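Local coordinates for protein homoserine O-acetyltransferase (Bacillus anthracis str. 'Ames Ancestor', PDB 3I1I) that probably transfers an acetyl group from acetyl-CoA to the hydroxyl of homoserine, a step toward methionine, using an alpha/beta-hydrolase fold, at residues Ser255-Thr258 with Ser259-Glu263; His294-Ser298 with Leu299-Leu303; Phe356-His359 with Leu360-Lys363. All blocks are in the same frame, centred on the assembly; numbering follows the deposited sequence. Where two conformers were deposited one is given.

Contact 1: Ser255-Thr258 with Ser259-Glu263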
ATOM      1  N   SER A 255      -1.443 -17.344  -4.727  1.00 27.28           N
ATOM      2  CA  SER A 255      -2.694 -16.595  -4.913  1.00 27.83           C
ATOM      3  C   SER A 255      -3.870 -17.084  -4.078  1.00 26.71           C
ATOM      4  O   SER A 255      -4.923 -16.483  -4.091  1.00 26.75           O
ATOM      5  CB  SER A 255      -3.072 -16.551  -6.405  1.00 27.52           C
ATOM      6  OG  SER A 255      -3.139 -17.880  -6.902  1.00 32.23           O
ATOM      7  N   SER A 256      -3.710 -18.136  -3.306  1.00 26.33           N
ATOM      8  CA  SER A 256      -4.810 -18.527  -2.442  1.00 25.86           C
ATOM      9  C   SER A 256      -4.888 -17.659  -1.195  1.00 25.05           C
ATOM     10  O   SER A 256      -3.969 -17.602  -0.404  1.00 23.65           O
ATOM     11  CB  SER A 256      -4.690 -19.993  -2.072  1.00 26.23           C
ATOM     12  OG  SER A 256      -4.980 -20.794  -3.205  1.00 28.30           O
ATOM     13  N   LEU A 257      -6.024 -17.001  -1.006  1.00 25.04           N
ATOM     14  CA  LEU A 257      -6.175 -16.093   0.126  1.00 24.15           C
ATOM     15  C   LEU A 257      -6.518 -16.842   1.403  1.00 23.24           C
ATOM     16  O   LEU A 257      -7.204 -17.875   1.378  1.00 24.11           O
ATOM     17  CB  LEU A 257      -7.250 -15.063  -0.182  1.00 24.28           C
ATOM     18  CG  LEU A 257      -7.035 -14.241  -1.457  1.00 24.81           C
ATOM     19  CD1 LEU A 257      -8.304 -13.454  -1.759  1.00 24.24           C
ATOM     20  CD2 LEU A 257      -5.819 -13.284  -1.334  1.00 23.19           C
ATOM     21  N   THR A 258      -6.024 -16.326   2.521  1.00 22.27           N
ATOM     22  CA  THR A 258      -6.457 -16.761   3.847  1.00 20.96           C
ATOM     23  C   THR A 258      -7.877 -16.276   4.085  1.00 21.10           C
ATOM     24  O   THR A 258      -8.418 -15.431   3.344  1.00 21.93           O
ATOM     25  CB  THR A 258      -5.549 -16.177   4.990  1.00 21.05           C
ATOM     26  OG1 THR A 258      -5.638 -14.734   5.007  1.00 21.41           O
ATOM     27  CG2 THR A 258      -4.123 -16.646   4.853  1.00 16.61           C
ATOM     28  N   SER A 259      -8.502 -16.787   5.125  1.00 20.93           N
ATOM     29  CA  SER A 259      -9.882 -16.400   5.383  1.00 20.53           C
ATOM     30  C   SER A 259      -9.936 -14.968   5.868  1.00 20.53           C
ATOM     31  O   SER A 259     -10.889 -14.274   5.578  1.00 19.64           O
ATOM     32  CB  SER A 259     -10.522 -17.329   6.407  1.00 20.31           C
ATOM     33  OG  SER A 259      -9.809 -17.297   7.630  1.00 21.64           O
ATOM     34  N   PHE A 260      -8.922 -14.509   6.606  1.00 21.10           N
ATOM     35  CA  PHE A 260      -8.933 -13.090   6.999  1.00 22.13           C
ATOM     36  C   PHE A 260      -8.791 -12.188   5.782  1.00 22.82           C
ATOM     37  O   PHE A 260      -9.504 -11.179   5.705  1.00 23.46           O
ATOM     38  CB  PHE A 260      -7.969 -12.725   8.137  1.00 22.44           C
ATOM     39  CG  PHE A 260      -6.524 -12.980   7.852  1.00 21.58           C
ATOM     40  CD1 PHE A 260      -5.759 -12.040   7.208  1.00 21.43           C
ATOM     41  CD2 PHE A 260      -5.910 -14.159   8.297  1.00 21.91           C
ATOM     42  CE1 PHE A 260      -4.377 -12.284   6.943  1.00 22.96           C
ATOM     43  CE2 PHE A 260      -4.554 -14.431   8.037  1.00 20.92           C
ATOM     44  CZ  PHE A 260      -3.780 -13.471   7.370  1.00 21.59           C
ATOM     45  N   GLU A 261      -7.969 -12.585   4.796  1.00 22.86           N
ATOM     46  CA  GLU A 261      -7.847 -11.788   3.587  1.00 22.80           C
ATOM     47  C   GLU A 261      -9.182 -11.695   2.841  1.00 23.60           C
ATOM     48  O   GLU A 261      -9.535 -10.619   2.324  1.00 23.33           O
ATOM     49  CB  GLU A 261      -6.770 -12.334   2.664  1.00 23.09           C
ATOM     50  CG  GLU A 261      -5.337 -12.035   3.095  1.00 23.95           C
ATOM     51  CD  GLU A 261      -4.307 -12.771   2.245  1.00 25.35           C
ATOM     52  OE1 GLU A 261      -4.220 -14.023   2.324  1.00 22.04           O
ATOM     53  OE2 GLU A 261      -3.582 -12.078   1.496  1.00 30.27           O
ATOM     54  N   LYS A 262      -9.916 -12.818   2.793  1.00 23.56           N
ATOM     55  CA  LYS A 262     -11.244 -12.862   2.184  1.00 23.44           C
ATOM     56  C   LYS A 262     -12.253 -11.952   2.876  1.00 22.85           C
ATOM     57  O   LYS A 262     -12.937 -11.186   2.209  1.00 21.71           O
ATOM     58  CB  LYS A 262     -11.798 -14.278   2.190  1.00 23.74           C
ATOM     59  CG  LYS A 262     -11.219 -15.144   1.093  1.00 25.30           C
ATOM     60  CD  LYS A 262     -11.637 -16.587   1.208  1.00 23.74           C
ATOM     61  CE  LYS A 262     -10.856 -17.412   0.199  1.00 25.88           C
ATOM     62  NZ  LYS A 262     -11.083 -18.902   0.410  1.00 27.78           N
ATOM     63  N   GLU A 263     -12.360 -12.050   4.196  1.00 23.15           N
ATOM     64  CA  GLU A 263     -13.271 -11.174   4.946  1.00 24.34           C
ATOM     65  C   GLU A 263     -12.919  -9.700   4.658  1.00 23.79           C
ATOM     66  O   GLU A 263     -13.752  -8.950   4.190  1.00 24.10           O
ATOM     67  CB  GLU A 263     -13.258 -11.488   6.439  1.00 24.82           C
ATOM     68  CG  GLU A 263     -13.720 -12.919   6.728  1.00 29.40           C
ATOM     69  CD  GLU A 263     -13.152 -13.592   8.027  1.00 36.20           C
ATOM     70  OE1 GLU A 263     -13.678 -14.697   8.345  1.00 39.11           O
ATOM     71  OE2 GLU A 263     -12.219 -13.068   8.718  1.00 37.26           O
TER
HETATM   72  O   HOH W   1      -2.373 -15.580   1.012  1.00 34.12           O
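T258 and E261 hold each other at the start of helix 259-270 through a pair of reciprocal hydrogen bonds. In one direction the backbone N-H of E261 reaches T258 OG1 at 3.2 Å; in the other, T258 N gives an almost straight bond (171°) to E261 OE1 at 2.9 Å. The hydroxyl of T258 also donates to that oxygen, OG1 to OE1 being 3.1 Å. Both donors meet OE1 on its anti side, the amide 26° out of the carboxylate plane. With chi1 at 63°, the threonine oxygen stands between its own N and carbonyl carbon, which turns it toward the first helical turn. A water adds a third donor to OE1 and also donates to S256 O, tying the preceding loop to the carboxylate. The first regular helical bond runs from K262 N to T258 O.

Packing contacts lie around these bonds. T258 OG1 sits 3.0 Å above the plane of the F260 ring, over its centre, while T258 CB makes a CH-pi contact with the same face. The L257 side chain crosses that of E261 at about a right angle, its CD2 lying 3.8 Å from E261 OE2. Next door, L288 of a second subunit packs on T258 and I186 of that subunit on F260.

This is a capping box with T258 as N-cap. Three donors grip one buried carboxylate oxygen, which should restrict rotation of the E261 head group; they and the nearby helix start would probably favour its ionised form.

Contact 2: His294-Ser298 with Leu299-Leu303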
ATOM      1  N   HIS A 294       1.210  25.813   7.454  1.00 24.70           N
ATOM      2  CA  HIS A 294       1.483  26.229   6.070  1.00 26.15           C
ATOM      3  C   HIS A 294       1.013  27.663   5.858  1.00 27.71           C
ATOM      4  O   HIS A 294      -0.122  28.013   6.142  1.00 28.86           O
ATOM      5  CB  HIS A 294       0.775  25.348   5.056  1.00 25.44           C
ATOM      6  CG  HIS A 294       1.086  25.724   3.655  1.00 26.92           C
ATOM      7  ND1 HIS A 294       2.376  25.710   3.160  1.00 28.89           N
ATOM      8  CD2 HIS A 294       0.299  26.179   2.651  1.00 27.53           C
ATOM      9  CE1 HIS A 294       2.360  26.109   1.899  1.00 28.69           C
ATOM     10  NE2 HIS A 294       1.114  26.404   1.567  1.00 26.62           N
ATOM     11  N   GLY A 295       1.867  28.508   5.343  1.00 29.78           N
ATOM     12  CA  GLY A 295       1.523  29.931   5.317  1.00 31.28           C
ATOM     13  C   GLY A 295       2.410  30.707   6.281  1.00 31.29           C
ATOM     14  O   GLY A 295       2.919  31.747   5.931  1.00 33.91           O
ATOM     15  N   PHE A 296       2.679  30.132   7.440  1.00 29.73           N
ATOM     16  CA  PHE A 296       3.219  30.848   8.546  1.00 28.00           C
ATOM     17  C   PHE A 296       4.680  30.508   8.687  1.00 27.58           C
ATOM     18  O   PHE A 296       5.208  29.719   7.914  1.00 28.74           O
ATOM     19  CB  PHE A 296       2.443  30.445   9.802  1.00 27.30           C
ATOM     20  CG  PHE A 296       0.992  30.864   9.776  1.00 25.02           C
ATOM     21  CD1 PHE A 296       0.609  32.107  10.223  1.00 23.65           C
ATOM     22  CD2 PHE A 296       0.015  30.004   9.305  1.00 24.09           C
ATOM     23  CE1 PHE A 296      -0.710  32.489  10.189  1.00 22.84           C
ATOM     24  CE2 PHE A 296      -1.300  30.373   9.274  1.00 22.78           C
ATOM     25  CZ  PHE A 296      -1.662  31.613   9.716  1.00 24.79           C
ATOM     26  N   SER A 297       5.334  31.075   9.693  1.00 26.19           N
ATOM     27  CA  SER A 297       6.736  30.792   9.927  1.00 25.13           C
ATOM     28  C   SER A 297       6.915  29.597  10.826  1.00 24.02           C
ATOM     29  O   SER A 297       7.969  29.039  10.873  1.00 24.19           O
ATOM     30  CB  SER A 297       7.440  32.011  10.530  1.00 24.79           C
ATOM     31  OG  SER A 297       6.819  32.412  11.720  1.00 24.97           O
ATOM     32  N   SER A 298       5.879  29.208  11.550  1.00 23.25           N
ATOM     33  CA  SER A 298       5.929  28.004  12.384  1.00 21.72           C
ATOM     34  C   SER A 298       4.536  27.642  12.880  1.00 20.86           C
ATOM     35  O   SER A 298       3.586  28.458  12.779  1.00 19.62           O
ATOM     36  CB  SER A 298       6.780  28.267  13.619  1.00 21.56           C
ATOM     37  OG  SER A 298       6.123  29.184  14.506  1.00 21.59           O
ATOM     38  N   LEU A 299       4.424  26.438  13.444  1.00 19.73           N
ATOM     39  CA  LEU A 299       3.190  26.006  14.088  1.00 19.41           C
ATOM     40  C   LEU A 299       2.799  26.990  15.177  1.00 19.44           C
ATOM     41  O   LEU A 299       1.632  27.366  15.258  1.00 19.32           O
ATOM     42  CB  LEU A 299       3.348  24.605  14.666  1.00 19.72           C
ATOM     43  CG  LEU A 299       2.123  24.007  15.356  1.00 20.57           C
ATOM     44  CD1 LEU A 299       0.899  23.982  14.414  1.00 19.58           C
ATOM     45  CD2 LEU A 299       2.448  22.603  15.886  1.00 21.16           C
ATOM     46  N   GLU A 300       3.778  27.417  15.981  1.00 19.60           N
ATOM     47  CA  GLU A 300       3.587  28.386  17.048  0.60 20.47           C
ATOM     48  C   GLU A 300       2.899  29.671  16.498  1.00 20.02           C
ATOM     49  O   GLU A 300       1.949  30.225  17.077  1.00 19.43           O
ATOM     50  CB  GLU A 300       4.961  28.716  17.668  0.60 20.97           C
ATOM     51  CG  GLU A 300       5.806  27.477  18.214  0.60 24.86           C
ATOM     52  CD  GLU A 300       6.170  26.337  17.199  0.60 26.81           C
ATOM     53  OE1 GLU A 300       6.088  25.122  17.546  0.60 31.81           O
ATOM     54  OE2 GLU A 300       6.553  26.621  16.069  0.60 26.63           O
ATOM     55  N   GLU A 301       3.383  30.145  15.369  1.00 19.59           N
ATOM     56  CA  GLU A 301       2.779  31.330  14.796  1.00 20.09           C
ATOM     57  C   GLU A 301       1.354  31.063  14.343  1.00 19.15           C
ATOM     58  O   GLU A 301       0.490  31.863  14.602  1.00 20.24           O
ATOM     59  CB  GLU A 301       3.593  31.930  13.644  1.00 20.08           C
ATOM     60  CG  GLU A 301       3.101  33.364  13.321  1.00 23.31           C
ATOM     61  CD  GLU A 301       3.362  33.845  11.903  1.00 24.39           C
ATOM     62  OE1 GLU A 301       4.257  33.281  11.216  1.00 22.15           O
ATOM     63  OE2 GLU A 301       2.661  34.823  11.511  1.00 25.50           O
ATOM     64  N   ALA A 302       1.103  29.945  13.676  1.00 18.57           N
ATOM     65  CA  ALA A 302      -0.241  29.636  13.203  1.00 17.83           C
ATOM     66  C   ALA A 302      -1.198  29.672  14.403  1.00 17.60           C
ATOM     67  O   ALA A 302      -2.254  30.284  14.348  1.00 18.06           O
ATOM     68  CB  ALA A 302      -0.283  28.267  12.480  1.00 16.67           C
ATOM     69  N   LEU A 303      -0.786  29.072  15.509  1.00 17.58           N
ATOM     70  CA  LEU A 303      -1.645  28.939  16.662  1.00 17.50           C
ATOM     71  C   LEU A 303      -1.832  30.236  17.430  1.00 18.18           C
ATOM     72  O   LEU A 303      -2.841  30.409  18.098  1.00 18.35           O
ATOM     73  CB  LEU A 303      -1.104  27.850  17.575  1.00 17.90           C
ATOM     74  CG  LEU A 303      -1.186  26.422  17.036  1.00 17.56           C
ATOM     75  CD1 LEU A 303      -0.296  25.474  17.859  1.00 14.65           C
ATOM     76  CD2 LEU A 303      -2.675  25.969  17.038  1.00 16.47           C
TER
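F296 and A302 come within 5.9 Å at their CA atoms as the loop 294-298 folds back beside the first turn of helix 299-304. S298, the N-cap, has an extended backbone, and its carbonyl takes the first helical bond, A302 N to S298 O at 3.0 Å.

The hydroxyl of S298 accepts from E301 N, OG to N being 3.0 Å. The E301 carboxylate reaches past the cap to the residue before it: OE1 receives S297 N at 2.9 Å and S297 OG at 2.8 Å. The amide arrives nearly along the C-O axis, the hydroxyl from the opposite face of the carboxylate plane and on the anti side. CG of E301 lies anti to its backbone N (chi1 -166°), and the extended chain beyond it carries the acid group to the loop.

The F296 ring packs against A302 and the E301 carboxylate. A302 CA stands 3.8 Å over the centre of its ring in a CH-pi contact, and A302 CB lies 3.6 Å from F296 CD2 on that face. The carboxylate of E301 comes to the ring edge, its plane turned 90° from the ring, with OE2 3.6 Å from F296 CD1.

The arrangement is a serine N-cap at the surface of the alpha/beta-hydrolase domain, with a glutamate three residues on that binds the residue ahead of the cap and an aromatic side chain laid against the first turn.

Contact 3: Phe356-His359 with Leu360-Lys363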
ATOM      1  N   PHE A 356     -17.560   5.970  16.196  1.00 30.70           N
ATOM      2  CA  PHE A 356     -18.334   4.876  16.741  1.00 31.06           C
ATOM      3  C   PHE A 356     -18.454   4.857  18.259  1.00 31.84           C
ATOM      4  O   PHE A 356     -19.239   4.078  18.768  1.00 34.11           O
ATOM      5  CB  PHE A 356     -17.697   3.534  16.365  1.00 31.07           C
ATOM      6  CG  PHE A 356     -17.641   3.249  14.900  1.00 30.29           C
ATOM      7  CD1 PHE A 356     -18.490   3.859  13.997  1.00 30.93           C
ATOM      8  CD2 PHE A 356     -16.777   2.276  14.438  1.00 30.53           C
ATOM      9  CE1 PHE A 356     -18.432   3.538  12.649  1.00 30.06           C
ATOM     10  CE2 PHE A 356     -16.715   1.948  13.111  1.00 29.96           C
ATOM     11  CZ  PHE A 356     -17.544   2.582  12.205  1.00 29.55           C
ATOM     12  N   ASP A 357     -17.663   5.620  19.006  1.00 30.93           N
ATOM     13  CA  ASP A 357     -17.755   5.577  20.484  1.00 29.92           C
ATOM     14  C   ASP A 357     -18.035   6.943  21.111  1.00 28.40           C
ATOM     15  O   ASP A 357     -17.394   7.385  22.057  1.00 27.87           O
ATOM     16  CB  ASP A 357     -16.502   4.939  21.052  1.00 30.40           C
ATOM     17  CG  ASP A 357     -16.360   3.511  20.609  1.00 33.27           C
ATOM     18  OD1 ASP A 357     -17.115   2.684  21.165  1.00 38.47           O
ATOM     19  OD2 ASP A 357     -15.532   3.217  19.712  1.00 33.37           O
ATOM     20  N   ILE A 358     -19.023   7.583  20.527  1.00 27.17           N
ATOM     21  CA  ILE A 358     -19.643   8.800  20.998  1.00 26.93           C
ATOM     22  C   ILE A 358     -19.848   8.793  22.492  1.00 25.80           C
ATOM     23  O   ILE A 358     -19.597   9.784  23.141  1.00 26.03           O
ATOM     24  CB  ILE A 358     -21.016   8.971  20.224  1.00 27.83           C
ATOM     25  CG1 ILE A 358     -20.760   9.841  19.024  1.00 28.50           C
ATOM     26  CG2 ILE A 358     -22.185   9.500  21.093  1.00 26.81           C
ATOM     27  CD1 ILE A 358     -19.643   9.362  18.169  1.00 30.47           C
ATOM     28  N   HIS A 359     -20.252   7.673  23.061  1.00 25.10           N
ATOM     29  CA  HIS A 359     -20.477   7.588  24.506  0.60 25.05           C
ATOM     30  C   HIS A 359     -19.251   7.958  25.304  1.00 24.30           C
ATOM     31  O   HIS A 359     -19.354   8.425  26.416  1.00 24.24           O
ATOM     32  CB  HIS A 359     -21.021   6.207  24.949  0.60 25.22           C
ATOM     33  CG  HIS A 359     -20.074   5.058  24.755  0.60 26.23           C
ATOM     34  ND1 HIS A 359     -19.773   4.534  23.508  0.60 26.09           N
ATOM     35  CD2 HIS A 359     -19.404   4.296  25.658  0.60 25.33           C
ATOM     36  CE1 HIS A 359     -18.940   3.515  23.654  0.60 25.59           C
ATOM     37  NE2 HIS A 359     -18.710   3.342  24.947  0.60 24.40           N
ATOM     38  N   LEU A 360     -18.075   7.782  24.723  1.00 23.87           N
ATOM     39  CA  LEU A 360     -16.814   8.047  25.476  1.00 23.21           C
ATOM     40  C   LEU A 360     -16.537   9.544  25.713  1.00 22.47           C
ATOM     41  O   LEU A 360     -15.801   9.897  26.644  1.00 20.79           O
ATOM     42  CB  LEU A 360     -15.603   7.374  24.799  1.00 22.45           C
ATOM     43  CG  LEU A 360     -15.642   5.832  24.746  1.00 23.87           C
ATOM     44  CD1 LEU A 360     -14.492   5.259  23.908  1.00 20.35           C
ATOM     45  CD2 LEU A 360     -15.646   5.218  26.178  1.00 19.43           C
ATOM     46  N   PHE A 361     -17.139  10.403  24.891  1.00 22.29           N
ATOM     47  CA  PHE A 361     -16.878  11.853  24.967  1.00 22.99           C
ATOM     48  C   PHE A 361     -18.097  12.793  24.886  1.00 23.97           C
ATOM     49  O   PHE A 361     -17.913  14.010  24.968  1.00 23.59           O
ATOM     50  CB  PHE A 361     -15.822  12.293  23.918  1.00 22.58           C
ATOM     51  CG  PHE A 361     -16.197  12.016  22.472  1.00 21.62           C
ATOM     52  CD1 PHE A 361     -16.775  13.008  21.687  1.00 20.40           C
ATOM     53  CD2 PHE A 361     -15.932  10.764  21.881  1.00 22.21           C
ATOM     54  CE1 PHE A 361     -17.110  12.773  20.356  1.00 20.30           C
ATOM     55  CE2 PHE A 361     -16.273  10.516  20.539  1.00 20.61           C
ATOM     56  CZ  PHE A 361     -16.844  11.522  19.777  1.00 21.69           C
ATOM     57  N   GLU A 362     -19.316  12.257  24.726  1.00 24.51           N
ATOM     58  CA  GLU A 362     -20.495  13.124  24.568  1.00 25.22           C
ATOM     59  C   GLU A 362     -20.683  14.031  25.788  1.00 24.65           C
ATOM     60  O   GLU A 362     -21.073  15.182  25.666  1.00 23.69           O
ATOM     61  CB  GLU A 362     -21.753  12.304  24.328  1.00 25.68           C
ATOM     62  CG  GLU A 362     -22.207  11.504  25.541  1.00 30.25           C
ATOM     63  CD  GLU A 362     -23.296  10.480  25.230  1.00 35.38           C
ATOM     64  OE1 GLU A 362     -24.090  10.687  24.283  1.00 40.31           O
ATOM     65  OE2 GLU A 362     -23.374   9.469  25.958  1.00 39.92           O
ATOM     66  N   LYS A 363     -20.389  13.523  26.966  1.00 24.76           N
ATOM     67  CA  LYS A 363     -20.588  14.338  28.155  1.00 25.68           C
ATOM     68  C   LYS A 363     -19.604  15.528  28.192  1.00 24.66           C
ATOM     69  O   LYS A 363     -19.959  16.627  28.611  1.00 24.69           O
ATOM     70  CB  LYS A 363     -20.456  13.486  29.398  1.00 25.96           C
ATOM     71  CG  LYS A 363     -20.736  14.248  30.668  1.00 30.99           C
ATOM     72  CD  LYS A 363     -20.607  13.333  31.925  1.00 36.87           C
ATOM     73  CE  LYS A 363     -20.772  14.144  33.250  1.00 40.11           C
ATOM     74  NZ  LYS A 363     -19.904  13.608  34.376  1.00 43.49           N
TER
HETATM   75  O   HOH W   2     -19.314  10.984  27.733  1.00 20.36           O
HETATM   76  O   HOH W   3     -22.407   8.170  27.955  1.00 42.83           O
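F361 turns one ring face to the I358 carbonyl, whose O lies 4.0 Å above the plane and offset toward the rim. CG of F361 stands between its backbone N and carbonyl carbon (chi1 60°), which brings the ring back over the turn to I358. Its CZ also meets I358 CD1 at 3.9 Å, the two side chains crossing at a slant. The H359 ring carries L360 CG over one face in a CH-pi contact, 4.1 Å from its centroid. These two side chains run alongside each other, as do D357 and L360, where CB and CD1 are 3.5 Å apart.

The backbone turns tightly through D357-E362. L360 N donates to D357 O at 2.8 Å. I358 O takes two amides: F361 N at 3.1 Å, and E362 N at 3.0 Å with a bent N-H (134°). One water links H359 O to K363 N, and a second donates to E362 OE2.

The turn joins helix 353-356 to helix 362-370, both later in sequence than strand 340-342, the outermost strand of the main sheet on one side within this chain. D357 OD2 is held by N349, while I358, F361 and E362 pack on L74 of the loop before strand 75-76.

In the fold
All three contacts are local, each lying where a loop leads into a helix, and they follow one another along the chain without touching. Contacts 1 and 2 are the farthest apart, their centres 46 Å from each other, yet both reach the second subunit; contact 3 touches no other chain. Its centre lies 34 Å from that of contact 1 and 31 Å from that of contact 2. S155, on a probable nucleophile elbow, D318 and H351 have the geometry of a Ser-His-Asp triad, consistent with the family. Contact 3 is near this site in sequence, since its first segment begins five residues after H351. A glycerol, probably from crystallisation, lies about 6 Å from the F296 side chain.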